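Local coordinates for protein putative aspartyl-tRNA synthetase (Leishmania major, PDB 6OD8) that probably catalyses the ATP-dependent attachment of L-aspartate to tRNA(Asp), releasing AMP and diphosphate, at residues D315-I320 with A486-D491; S454-Y459 with I482-Q487; D514-R517 with P522-G525. One frame throughout, in Å; residues are numbered along the deposited sequence.

How the contacts relate
Following the chain from the N terminus, past the OB-fold domain, the first segment met is 315-320 on strand 310-319; contact 1 closes the long excursion from there to strand 480-487. Contact 2 begins within that excursion, on the loop after strand 445-449, and ends on strand 480-487, sharing A486 and Q487 with contact 1. I489 N meets Y459 O at 2.9 Å, a probable hydrogen bond joining the two. Contact 3 follows in series, bridging the four residues between turn 514-517 and segment 522-525. Strand 523-529 lies between 310-319 and 480-487 in the catalytic sheet, so contact 1 spans it, contact 2 lays loop 454-459 against neighbouring strand 480-487, and contact 3 meets its start.

Contact 1. Residues D315-I320 with A486-D491; sequences DVEMRI and AQRIHD. With EDO (1,2-ethanediol), chain D.
In the antiparallel sheet of the class II synthetase catalytic domain, E317 of strand 310-319 and R488, next after Q487 of strand 480-487, meet across the intervening strand 523-529. The antiparallel pair 289-297 and 310-319 is consistent with motif 2 of the class, and 523-529 with the helix after it fits motif 3. Such a sheet floors the class II active site, and the contact is likely to order that floor. Two strands apart, the backbones cannot bond to each other, and long charged side chains span the gap. They form a two-pronged, side-on salt bridge. R488 NE donates to E317 OE2 at 2.7 Å with an N-H...O angle of 166°, while R488 NH2 donates to E317 OE1 at 2.9 Å. Each oxygen offers its syn lone pair, and carboxylate and guanidinium planes lie only 16° apart, so two nearly straight bonds fix the rotation of both groups. E317 sets CG anti to its backbone N (chi1 -161°) and then bends at chi2, turning the carboxylate to the arginine. On one guanidinium face, A486 O stands 3.6 Å above the plane, toward the rim. K279 forms a salt bridge with D315 and a long, weak ion pair with E317. The I320 side chain crosses that of Q487 at about a right angle, its CD1 3.8 Å from Q487 CD; the Q487 amide is itself held by S65 and V63 of the second subunit. D315 OD1 accepts a hydrogen bond from O2 of 1,2-ethanediol, probably a crystallisation additive, at 2.7 Å.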
ATOM      1  N   ASP A 315      -6.992   5.582  -3.244  1.00 14.10           N
ATOM      2  CA  ASP A 315      -7.682   5.926  -4.478  1.00 12.04           C
ATOM      3  C   ASP A 315      -8.363   4.693  -5.043  1.00 15.88           C
ATOM      4  O   ASP A 315      -7.842   3.579  -4.925  1.00 11.09           O
ATOM      5  CB  ASP A 315      -6.697   6.517  -5.510  1.00 14.50           C
ATOM      6  CG  ASP A 315      -6.576   7.996  -5.392  1.00 20.15           C
ATOM      7  OD1 ASP A 315      -5.675   8.466  -4.647  1.00 20.26           O
ATOM      8  OD2 ASP A 315      -7.406   8.699  -6.033  1.00 15.55           O
ATOM      9  N   VAL A 316      -9.536   4.903  -5.639  1.00 11.84           N
ATOM     10  CA  VAL A 316     -10.359   3.835  -6.188  1.00 11.67           C
ATOM     11  C   VAL A 316     -10.878   4.297  -7.545  1.00 12.88           C
ATOM     12  O   VAL A 316     -11.266   5.460  -7.706  1.00 13.51           O
ATOM     13  CB  VAL A 316     -11.528   3.479  -5.230  1.00 14.96           C
ATOM     14  CG1 VAL A 316     -12.454   2.420  -5.847  1.00 15.78           C
ATOM     15  CG2 VAL A 316     -11.000   2.990  -3.862  1.00 10.81           C
ATOM     16  N   GLU A 317     -10.876   3.397  -8.531  1.00 12.96           N
ATOM     17  CA  GLU A 317     -11.570   3.672  -9.795  1.00 13.66           C
ATOM     18  C   GLU A 317     -12.209   2.373 -10.271  1.00 11.31           C
ATOM     19  O   GLU A 317     -11.658   1.294 -10.047  1.00 13.89           O
ATOM     20  CB  GLU A 317     -10.607   4.262 -10.873  1.00 16.05           C
ATOM     21  CG  GLU A 317     -11.316   5.013 -12.057  1.00 17.12           C
ATOM     22  CD  GLU A 317     -11.746   6.437 -11.704  1.00 18.59           C
ATOM     23  OE1 GLU A 317     -11.327   6.972 -10.648  1.00 15.59           O
ATOM     24  OE2 GLU A 317     -12.500   7.043 -12.496  1.00 16.44           O
ATOM     25  N   MET A 318     -13.391   2.469 -10.905  1.00 14.76           N
ATOM     26  CA  MET A 318     -14.105   1.254 -11.285  1.00 16.35           C
ATOM     27  C   MET A 318     -15.020   1.519 -12.474  1.00 14.84           C
ATOM     28  O   MET A 318     -15.509   2.635 -12.657  1.00 16.50           O
ATOM     29  CB  MET A 318     -14.944   0.728 -10.111  1.00 14.76           C
ATOM     30  CG  MET A 318     -15.944   1.808  -9.617  1.00 16.41           C
ATOM     31  SD  MET A 318     -16.848   1.263  -8.165  1.00 18.98           S
ATOM     32  CE  MET A 318     -18.087   0.274  -9.013  1.00 18.84           C
ATOM     33  N   ARG A 319     -15.265   0.471 -13.276  1.00 15.32           N
ATOM     34  CA  ARG A 319     -16.310   0.556 -14.289  1.00 18.49           C
ATOM     35  C   ARG A 319     -17.664   0.799 -13.647  1.00 21.79           C
ATOM     36  O   ARG A 319     -17.933   0.359 -12.528  1.00 19.46           O
ATOM     37  CB  ARG A 319     -16.427  -0.741 -15.079  1.00 23.38           C
ATOM     38  CG  ARG A 319     -15.244  -1.164 -15.822  1.00 27.47           C
ATOM     39  CD  ARG A 319     -15.599  -2.473 -16.482  1.00 23.48           C
ATOM     40  NE  ARG A 319     -14.425  -3.033 -17.085  1.00 22.86           N
ATOM     41  CZ  ARG A 319     -14.351  -4.272 -17.521  1.00 20.01           C
ATOM     42  NH1 ARG A 319     -15.407  -5.081 -17.416  1.00 23.97           N
ATOM     43  NH2 ARG A 319     -13.220  -4.689 -18.046  1.00 18.87           N
ATOM     44  N   ILE A 320     -18.557   1.448 -14.390  1.00 19.31           N
ATOM     45  CA  ILE A 320     -19.954   1.505 -13.991  1.00 22.23           C
ATOM     46  C   ILE A 320     -20.811   0.934 -15.109  1.00 19.38           C
ATOM     47  O   ILE A 320     -20.509   1.112 -16.294  1.00 18.51           O
ATOM     48  CB  ILE A 320     -20.413   2.925 -13.611  1.00 19.76           C
ATOM     49  CG1 ILE A 320     -20.320   3.877 -14.781  1.00 18.82           C
ATOM     50  CG2 ILE A 320     -19.566   3.481 -12.485  1.00 24.61           C
ATOM     51  CD1 ILE A 320     -21.131   5.138 -14.538  1.00 21.81           C
ATOM     52  N   ALA A 486     -17.134  10.613  -8.482  1.00 16.25           N
ATOM     53  CA  ALA A 486     -17.899  11.031  -9.654  1.00 13.26           C
ATOM     54  C   ALA A 486     -17.794  10.011 -10.771  1.00 13.25           C
ATOM     55  O   ALA A 486     -16.838   9.228 -10.841  1.00 16.01           O
ATOM     56  CB  ALA A 486     -17.414  12.374 -10.192  1.00 16.64           C
ATOM     57  N   GLN A 487     -18.782  10.058 -11.659  1.00 13.70           N
ATOM     58  CA  GLN A 487     -18.609   9.496 -12.991  1.00 13.89           C
ATOM     59  C   GLN A 487     -17.684  10.390 -13.813  1.00 21.42           C
ATOM     60  O   GLN A 487     -17.840  11.622 -13.840  1.00 19.70           O
ATOM     61  CB  GLN A 487     -19.964   9.357 -13.704  1.00 18.73           C
ATOM     62  CG  GLN A 487     -19.815   8.762 -15.103  1.00 22.04           C
ATOM     63  CD  GLN A 487     -21.133   8.646 -15.882  1.00 20.52           C
ATOM     64  OE1 GLN A 487     -22.186   9.132 -15.453  1.00 18.95           O
ATOM     65  NE2 GLN A 487     -21.076   7.970 -17.027  1.00 18.00           N
ATOM     66  N   ARG A 488     -16.743   9.764 -14.529  1.00 14.31           N
ATOM     67  CA  ARG A 488     -15.854  10.493 -15.423  1.00 15.74           C
ATOM     68  C   ARG A 488     -16.465  10.593 -16.819  1.00 14.82           C
ATOM     69  O   ARG A 488     -17.365   9.836 -17.185  1.00 17.18           O
ATOM     70  CB  ARG A 488     -14.489   9.804 -15.544  1.00 16.86           C
ATOM     71  CG  ARG A 488     -13.942   9.210 -14.229  1.00 14.93           C
ATOM     72  CD  ARG A 488     -13.790  10.256 -13.134  1.00 19.02           C
ATOM     73  NE  ARG A 488     -13.211   9.632 -11.938  1.00 20.64           N
ATOM     74  CZ  ARG A 488     -13.138  10.186 -10.733  1.00 19.07           C
ATOM     75  NH1 ARG A 488     -13.627  11.408 -10.481  1.00 15.94           N
ATOM     76  NH2 ARG A 488     -12.579   9.485  -9.761  1.00 16.89           N
ATOM     77  N   ILE A 489     -15.904  11.487 -17.626  1.00 15.93           N
ATOM     78  CA  ILE A 489     -16.292  11.608 -19.032  1.00 17.61           C
ATOM     79  C   ILE A 489     -15.443  10.610 -19.811  1.00 23.45           C
ATOM     80  O   ILE A 489     -14.221  10.776 -19.916  1.00 20.50           O
ATOM     81  CB  ILE A 489     -16.091  13.034 -19.556  1.00 17.78           C
ATOM     82  CG1 ILE A 489     -16.964  14.029 -18.773  1.00 19.51           C
ATOM     83  CG2 ILE A 489     -16.388  13.108 -21.060  1.00 20.22           C
ATOM     84  CD1 ILE A 489     -16.786  15.486 -19.207  1.00 19.56           C
ATOM     85  N   HIS A 490     -16.071   9.565 -20.354  1.00 16.62           N
ATOM     86  CA  HIS A 490     -15.293   8.545 -21.056  1.00 22.90           C
ATOM     87  C   HIS A 490     -15.287   8.768 -22.561  1.00 26.96           C
ATOM     88  O   HIS A 490     -14.621   8.024 -23.289  1.00 22.68           O
ATOM     89  CB  HIS A 490     -15.800   7.132 -20.712  1.00 18.82           C
ATOM     90  CG  HIS A 490     -17.237   6.908 -21.049  1.00 21.77           C
ATOM     91  ND1 HIS A 490     -18.268   7.496 -20.345  1.00 23.11           N
ATOM     92  CD2 HIS A 490     -17.819   6.178 -22.031  1.00 26.70           C
ATOM     93  CE1 HIS A 490     -19.422   7.137 -20.879  1.00 24.60           C
ATOM     94  NE2 HIS A 490     -19.179   6.348 -21.911  1.00 26.78           N
ATOM     95  N   ASP A 491     -15.981   9.810 -23.036  1.00 22.36           N
ATOM     96  CA  ASP A 491     -15.982  10.159 -24.447  1.00 20.48           C
ATOM     97  C   ASP A 491     -14.919  11.214 -24.717  1.00 27.53           C
ATOM     98  O   ASP A 491     -15.002  12.313 -24.150  1.00 27.75           O
ATOM     99  CB  ASP A 491     -17.339  10.708 -24.866  1.00 21.70           C
ATOM    100  CG  ASP A 491     -17.364  11.129 -26.324  1.00 32.25           C
ATOM    101  OD1 ASP A 491     -17.504  10.234 -27.171  1.00 32.14           O
ATOM    102  OD2 ASP A 491     -17.237  12.345 -26.620  1.00 35.90           O
TER
HETATM  103  C1  EDO D 602      -7.038  11.370  -2.460  1.00 39.74           C
HETATM  104  O1  EDO D 602      -7.325  12.750  -2.696  1.00 50.08           O
HETATM  105  C2  EDO D 602      -5.635  11.142  -2.962  1.00 38.56           C
HETATM  106  O2  EDO D 602      -5.623  11.130  -4.382  1.00 35.61           O

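Contact 2. Residues S454-Y459 with I482-Q487; sequences SARPFY and ISSGAQ
R456, from the loop after strand 445-449, brings its guanidinium up to S484 on strand 480-487, in the interior of the catalytic sheet. The polar approach is a near miss: R456 NH1 is 3.9 Å from S484 OG, and R456 NH2 lies 4.2 Å from G485 O, both met obliquely and neither a hydrogen bond. Van der Waals contact is slight, with R456 NH2 4.0 Å from S484 CB. Bends at chi2 and chi3 (-129°) fold the arginine chain toward the strand. The bonds proper go to other residues. D474, on the adjoining strand 472-477, forms a salt bridge with R456 through NH2 and a hydrogen bond with S484 OG, which has a second partner in E481 OE2; S472 OG is hydrogen-bonded with R456 NE. Two carbonyl oxygens, Y459 O and Q487 O, come within 4.0 Å, with no bond possible between them; Y459 instead pairs with I489 through its backbone. Arginine suits the loop because its reach and several N-H groups let it serve two residues of strand 472-477; serine is small enough to sit beside it. The chemistry implies that R456 and S484 are gathered by the shared D474 carboxylate, which would partly offset the arginine's charge, more than by attraction for each other.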
ATOM      1  N   SER A 454     -19.693  24.054 -11.967  1.00 26.82           N
ATOM      2  CA  SER A 454     -18.647  25.050 -11.793  1.00 26.60           C
ATOM      3  C   SER A 454     -17.646  24.673 -10.704  1.00 26.58           C
ATOM      4  O   SER A 454     -16.523  25.191 -10.711  1.00 33.98           O
ATOM      5  CB  SER A 454     -19.281  26.411 -11.481  1.00 31.65           C
ATOM      6  OG  SER A 454     -19.925  26.352 -10.221  1.00 39.16           O
ATOM      7  N   ALA A 455     -18.010  23.775  -9.787  1.00 22.77           N
ATOM      8  CA  ALA A 455     -17.130  23.373  -8.693  1.00 26.28           C
ATOM      9  C   ALA A 455     -16.316  22.104  -8.974  1.00 29.17           C
ATOM     10  O   ALA A 455     -15.559  21.661  -8.098  1.00 30.57           O
ATOM     11  CB  ALA A 455     -17.951  23.173  -7.413  1.00 31.68           C
ATOM     12  N   ARG A 456     -16.451  21.502 -10.148  1.00 21.98           N
ATOM     13  CA  ARG A 456     -15.887  20.187 -10.408  1.00 19.41           C
ATOM     14  C   ARG A 456     -14.881  20.230 -11.551  1.00 22.98           C
ATOM     15  O   ARG A 456     -14.971  21.085 -12.440  1.00 23.41           O
ATOM     16  CB  ARG A 456     -16.991  19.171 -10.746  1.00 17.59           C
ATOM     17  CG  ARG A 456     -17.954  18.930  -9.603  1.00 22.54           C
ATOM     18  CD  ARG A 456     -17.231  18.741  -8.270  1.00 31.99           C
ATOM     19  NE  ARG A 456     -17.688  17.528  -7.621  1.00 33.46           N
ATOM     20  CZ  ARG A 456     -17.579  17.260  -6.322  1.00 35.85           C
ATOM     21  NH1 ARG A 456     -17.037  18.136  -5.492  1.00 28.55           N
ATOM     22  NH2 ARG A 456     -18.031  16.105  -5.861  1.00 36.99           N
ATOM     23  N   PRO A 457     -13.924  19.293 -11.562  1.00 21.13           N
ATOM     24  CA  PRO A 457     -12.896  19.252 -12.608  1.00 24.32           C
ATOM     25  C   PRO A 457     -13.468  18.941 -13.984  1.00 18.80           C
ATOM     26  O   PRO A 457     -14.595  18.472 -14.137  1.00 21.10           O
ATOM     27  CB  PRO A 457     -11.977  18.106 -12.139  1.00 22.26           C
ATOM     28  CG  PRO A 457     -12.230  17.943 -10.722  1.00 24.59           C
ATOM     29  CD  PRO A 457     -13.665  18.311 -10.495  1.00 22.44           C
ATOM     30  N   PHE A 458     -12.621  19.154 -15.001  1.00 25.23           N
ATOM     31  CA  PHE A 458     -13.039  19.027 -16.395  1.00 25.81           C
ATOM     32  C   PHE A 458     -13.453  17.599 -16.746  1.00 21.72           C
ATOM     33  O   PHE A 458     -14.236  17.400 -17.680  1.00 22.87           O
ATOM     34  CB  PHE A 458     -11.911  19.509 -17.338  1.00 25.38           C
ATOM     35  CG  PHE A 458     -10.691  18.620 -17.337  1.00 29.24           C
ATOM     36  CD1 PHE A 458     -10.523  17.654 -18.323  1.00 35.59           C
ATOM     37  CD2 PHE A 458      -9.728  18.730 -16.338  1.00 34.47           C
ATOM     38  CE1 PHE A 458      -9.420  16.817 -18.311  1.00 23.44           C
ATOM     39  CE2 PHE A 458      -8.610  17.893 -16.318  1.00 36.26           C
ATOM     40  CZ  PHE A 458      -8.456  16.936 -17.307  1.00 31.59           C
ATOM     41  N   TYR A 459     -12.923  16.595 -16.046  1.00 19.97           N
ATOM     42  CA  TYR A 459     -13.243  15.196 -16.344  1.00 21.80           C
ATOM     43  C   TYR A 459     -14.534  14.698 -15.675  1.00 24.94           C
ATOM     44  O   TYR A 459     -14.862  13.517 -15.803  1.00 19.07           O
ATOM     45  CB  TYR A 459     -12.078  14.278 -15.947  1.00 18.71           C
ATOM     46  CG  TYR A 459     -11.486  14.522 -14.573  1.00 22.84           C
ATOM     47  CD1 TYR A 459     -12.114  14.045 -13.421  1.00 19.90           C
ATOM     48  CD2 TYR A 459     -10.296  15.224 -14.427  1.00 25.37           C
ATOM     49  CE1 TYR A 459     -11.582  14.275 -12.176  1.00 22.68           C
ATOM     50  CE2 TYR A 459      -9.740  15.442 -13.165  1.00 22.47           C
ATOM     51  CZ  TYR A 459     -10.393  14.973 -12.058  1.00 18.69           C
ATOM     52  OH  TYR A 459      -9.892  15.190 -10.801  1.00 21.53           O
ATOM     53  N   ILE A 482     -14.146  14.760   3.099  1.00 16.27           N
ATOM     54  CA  ILE A 482     -13.132  13.713   3.163  1.00 17.85           C
ATOM     55  C   ILE A 482     -12.932  13.003   1.822  1.00 17.73           C
ATOM     56  O   ILE A 482     -11.846  12.451   1.579  1.00 19.14           O
ATOM     57  CB  ILE A 482     -13.451  12.691   4.278  1.00 22.84           C
ATOM     58  CG1 ILE A 482     -12.285  11.710   4.497  1.00 21.58           C
ATOM     59  CG2 ILE A 482     -14.719  11.899   3.953  1.00 26.13           C
ATOM     60  CD1 ILE A 482     -10.967  12.383   4.946  1.00 25.61           C
ATOM     61  N   SER A 483     -13.900  13.051   0.909  1.00 16.87           N
ATOM     62  CA  SER A 483     -13.767  12.327  -0.349  1.00 18.04           C
ATOM     63  C   SER A 483     -14.756  12.900  -1.354  1.00 19.74           C
ATOM     64  O   SER A 483     -15.882  13.240  -0.994  1.00 25.34           O
ATOM     65  CB  SER A 483     -14.016  10.820  -0.155  1.00 19.32           C
ATOM     66  OG  SER A 483     -13.825  10.088  -1.382  1.00 17.98           O
ATOM     67  N   SER A 484     -14.314  13.018  -2.608  1.00 19.82           N
ATOM     68  CA  SER A 484     -15.170  13.368  -3.737  1.00 19.82           C
ATOM     69  C   SER A 484     -15.195  12.186  -4.699  1.00 22.29           C
ATOM     70  O   SER A 484     -14.137  11.641  -5.024  1.00 23.93           O
ATOM     71  CB  SER A 484     -14.636  14.617  -4.456  1.00 20.37           C
ATOM     72  OG  SER A 484     -14.664  15.741  -3.600  1.00 28.44           O
ATOM     73  N   GLY A 485     -16.387  11.790  -5.140  1.00 15.56           N
ATOM     74  CA  GLY A 485     -16.524  10.747  -6.146  1.00 12.40           C
ATOM     75  C   GLY A 485     -17.362  11.223  -7.314  1.00 21.35           C
ATOM     76  O   GLY A 485     -18.207  12.107  -7.176  1.00 18.45           O
ATOM     77  N   ALA A 486     -17.134  10.613  -8.482  1.00 16.25           N
ATOM     78  CA  ALA A 486     -17.899  11.031  -9.654  1.00 13.26           C
ATOM     79  C   ALA A 486     -17.794  10.011 -10.771  1.00 13.25           C
ATOM     80  O   ALA A 486     -16.838   9.228 -10.841  1.00 16.01           O
ATOM     81  CB  ALA A 486     -17.414  12.374 -10.192  1.00 16.64           C
ATOM     82  N   GLN A 487     -18.782  10.058 -11.659  1.00 13.70           N
ATOM     83  CA  GLN A 487     -18.609   9.496 -12.991  1.00 13.89           C
ATOM     84  C   GLN A 487     -17.684  10.390 -13.813  1.00 21.42           C
ATOM     85  O   GLN A 487     -17.840  11.622 -13.840  1.00 19.70           O
ATOM     86  CB  GLN A 487     -19.964   9.357 -13.704  1.00 18.73           C
ATOM     87  CG  GLN A 487     -19.815   8.762 -15.103  1.00 22.04           C
ATOM     88  CD  GLN A 487     -21.133   8.646 -15.882  1.00 20.52           C
ATOM     89  OE1 GLN A 487     -22.186   9.132 -15.453  1.00 18.95           O
ATOM     90  NE2 GLN A 487     -21.076   7.970 -17.027  1.00 18.00           N
TER

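Contact 3. Residues D514-R517 with P522-G525; sequences DSFR and PHGG
F516 is carried by a type I beta turn, D514 to R517, closed by the bond from R517 N to D514 O of 3.1 Å, and it reaches H523 at the start of strand 523-529 although their backbones stay well apart. That strand, with helix 530-538, is consistent with motif 3 of class II synthetases. The two rings meet rim to rim, F516 CE1 lying 3.6 Å from H523 CE1. Their planes are nearly parallel, 15° apart. With the ring centroids separated by 5.8 Å, neither ring covers the other's face. H523 projects toward the turn with chi1 at 62°, which sets CG between the backbone N and the carbonyl carbon and lets the CE1 corner meet the phenylalanine. Histidine suits a place that is apolar on one side and polar on others: its ND1 bonds to W521 O, a carbonyl that can only accept, and its NE2 bonds to Q280 NE2. Phenylalanine brings an apolar rim to the buried side of the turn, and S515 OG stands 3.7 Å above the centre of its ring. A salt bridge ties the two ends of the turn. R517 NE donates to D514 OD1 at 2.9 Å, from the anti side and 23° out of the carboxylate plane. Among its neighbours, F516 packs on P492 and L495 of helix 492-501 and on Q280 of helix 276-283, with Y512 making an edge-to-face pair; W209 of the second subunit packs on D514 and S515, while H523 rests on L283 of helix 276-283 and pairs through its backbone with R488.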
ATOM      1  N   ASP A 514      -6.032  10.402 -25.182  1.00 24.73           N
ATOM      2  CA  ASP A 514      -5.862   9.324 -26.155  1.00 25.00           C
ATOM      3  C   ASP A 514      -6.287   7.967 -25.599  1.00 21.06           C
ATOM      4  O   ASP A 514      -6.676   7.079 -26.373  1.00 22.78           O
ATOM      5  CB  ASP A 514      -4.400   9.245 -26.600  1.00 27.86           C
ATOM      6  CG  ASP A 514      -4.036  10.315 -27.601  1.00 36.07           C
ATOM      7  OD1 ASP A 514      -4.945  11.061 -28.049  1.00 35.85           O
ATOM      8  OD2 ASP A 514      -2.831  10.410 -27.929  1.00 40.77           O
ATOM      9  N   SER A 515      -6.190   7.770 -24.282  1.00 18.26           N
ATOM     10  CA  SER A 515      -6.559   6.475 -23.709  1.00 19.67           C
ATOM     11  C   SER A 515      -8.045   6.170 -23.830  1.00 21.15           C
ATOM     12  O   SER A 515      -8.438   5.019 -23.612  1.00 19.87           O
ATOM     13  CB  SER A 515      -6.144   6.374 -22.233  1.00 16.88           C
ATOM     14  OG  SER A 515      -7.011   7.097 -21.361  1.00 16.65           O
ATOM     15  N   PHE A 516      -8.872   7.159 -24.174  1.00 18.86           N
ATOM     16  CA  PHE A 516     -10.303   6.931 -24.334  1.00 19.81           C
ATOM     17  C   PHE A 516     -10.714   6.745 -25.782  1.00 19.18           C
ATOM     18  O   PHE A 516     -11.916   6.641 -26.059  1.00 24.24           O
ATOM     19  CB  PHE A 516     -11.095   8.097 -23.728  1.00 17.68           C
ATOM     20  CG  PHE A 516     -10.747   8.378 -22.301  1.00 19.92           C
ATOM     21  CD1 PHE A 516     -11.081   7.469 -21.294  1.00 23.79           C
ATOM     22  CD2 PHE A 516     -10.060   9.533 -21.957  1.00 18.19           C
ATOM     23  CE1 PHE A 516     -10.748   7.725 -19.962  1.00 24.50           C
ATOM     24  CE2 PHE A 516      -9.743   9.814 -20.612  1.00 15.58           C
ATOM     25  CZ  PHE A 516     -10.080   8.889 -19.622  1.00 24.79           C
ATOM     26  N   ARG A 517      -9.758   6.760 -26.718  1.00 20.89           N
ATOM     27  CA  ARG A 517     -10.101   6.814 -28.134  1.00 20.43           C
ATOM     28  C   ARG A 517     -10.236   5.438 -28.767  1.00 19.90           C
ATOM     29  O   ARG A 517     -10.805   5.332 -29.853  1.00 21.60           O
ATOM     30  CB  ARG A 517      -9.056   7.622 -28.900  1.00 24.90           C
ATOM     31  CG  ARG A 517      -9.064   9.133 -28.578  1.00 28.23           C
ATOM     32  CD  ARG A 517      -8.058   9.819 -29.504  1.00 33.61           C
ATOM     33  NE  ARG A 517      -7.697  11.172 -29.095  1.00 31.00           N
ATOM     34  CZ  ARG A 517      -8.459  12.243 -29.294  1.00 33.46           C
ATOM     35  NH1 ARG A 517      -8.029  13.435 -28.897  1.00 34.96           N
ATOM     36  NH2 ARG A 517      -9.663  12.128 -29.857  1.00 30.77           N
ATOM     37  N   PRO A 522     -17.475   3.117 -19.516  1.00 16.59           N
ATOM     38  CA  PRO A 522     -18.007   4.057 -18.514  1.00 15.61           C
ATOM     39  C   PRO A 522     -17.418   3.726 -17.146  1.00 17.60           C
ATOM     40  O   PRO A 522     -17.271   2.558 -16.786  1.00 16.21           O
ATOM     41  CB  PRO A 522     -19.527   3.830 -18.558  1.00 18.43           C
ATOM     42  CG  PRO A 522     -19.807   3.153 -19.933  1.00 16.10           C
ATOM     43  CD  PRO A 522     -18.529   2.313 -20.179  1.00 15.88           C
ATOM     44  N   HIS A 523     -17.035   4.760 -16.398  1.00 14.06           N
ATOM     45  CA  HIS A 523     -16.321   4.508 -15.155  1.00 14.13           C
ATOM     46  C   HIS A 523     -16.421   5.716 -14.234  1.00 15.35           C
ATOM     47  O   HIS A 523     -16.890   6.787 -14.631  1.00 14.69           O
ATOM     48  CB  HIS A 523     -14.853   4.152 -15.431  1.00 13.25           C
ATOM     49  CG  HIS A 523     -14.083   5.243 -16.114  1.00 13.69           C
ATOM     50  ND1 HIS A 523     -14.217   5.521 -17.459  1.00 14.94           N
ATOM     51  CD2 HIS A 523     -13.158   6.111 -15.639  1.00 15.95           C
ATOM     52  CE1 HIS A 523     -13.406   6.515 -17.783  1.00 18.36           C
ATOM     53  NE2 HIS A 523     -12.756   6.894 -16.698  1.00 16.36           N
ATOM     54  N   GLY A 524     -16.003   5.513 -12.979  1.00 12.81           N
ATOM     55  CA  GLY A 524     -16.004   6.550 -11.961  1.00 12.64           C
ATOM     56  C   GLY A 524     -15.144   6.124 -10.794  1.00 16.01           C
ATOM     57  O   GLY A 524     -14.620   5.014 -10.767  1.00 13.62           O
ATOM     58  N   GLY A 525     -14.968   7.014  -9.826  1.00 14.34           N
ATOM     59  CA  GLY A 525     -14.051   6.668  -8.749  1.00 13.45           C
ATOM     60  C   GLY A 525     -14.057   7.743  -7.688  1.00 18.61           C
ATOM     61  O   GLY A 525     -14.859   8.673  -7.737  1.00 14.20           O
TER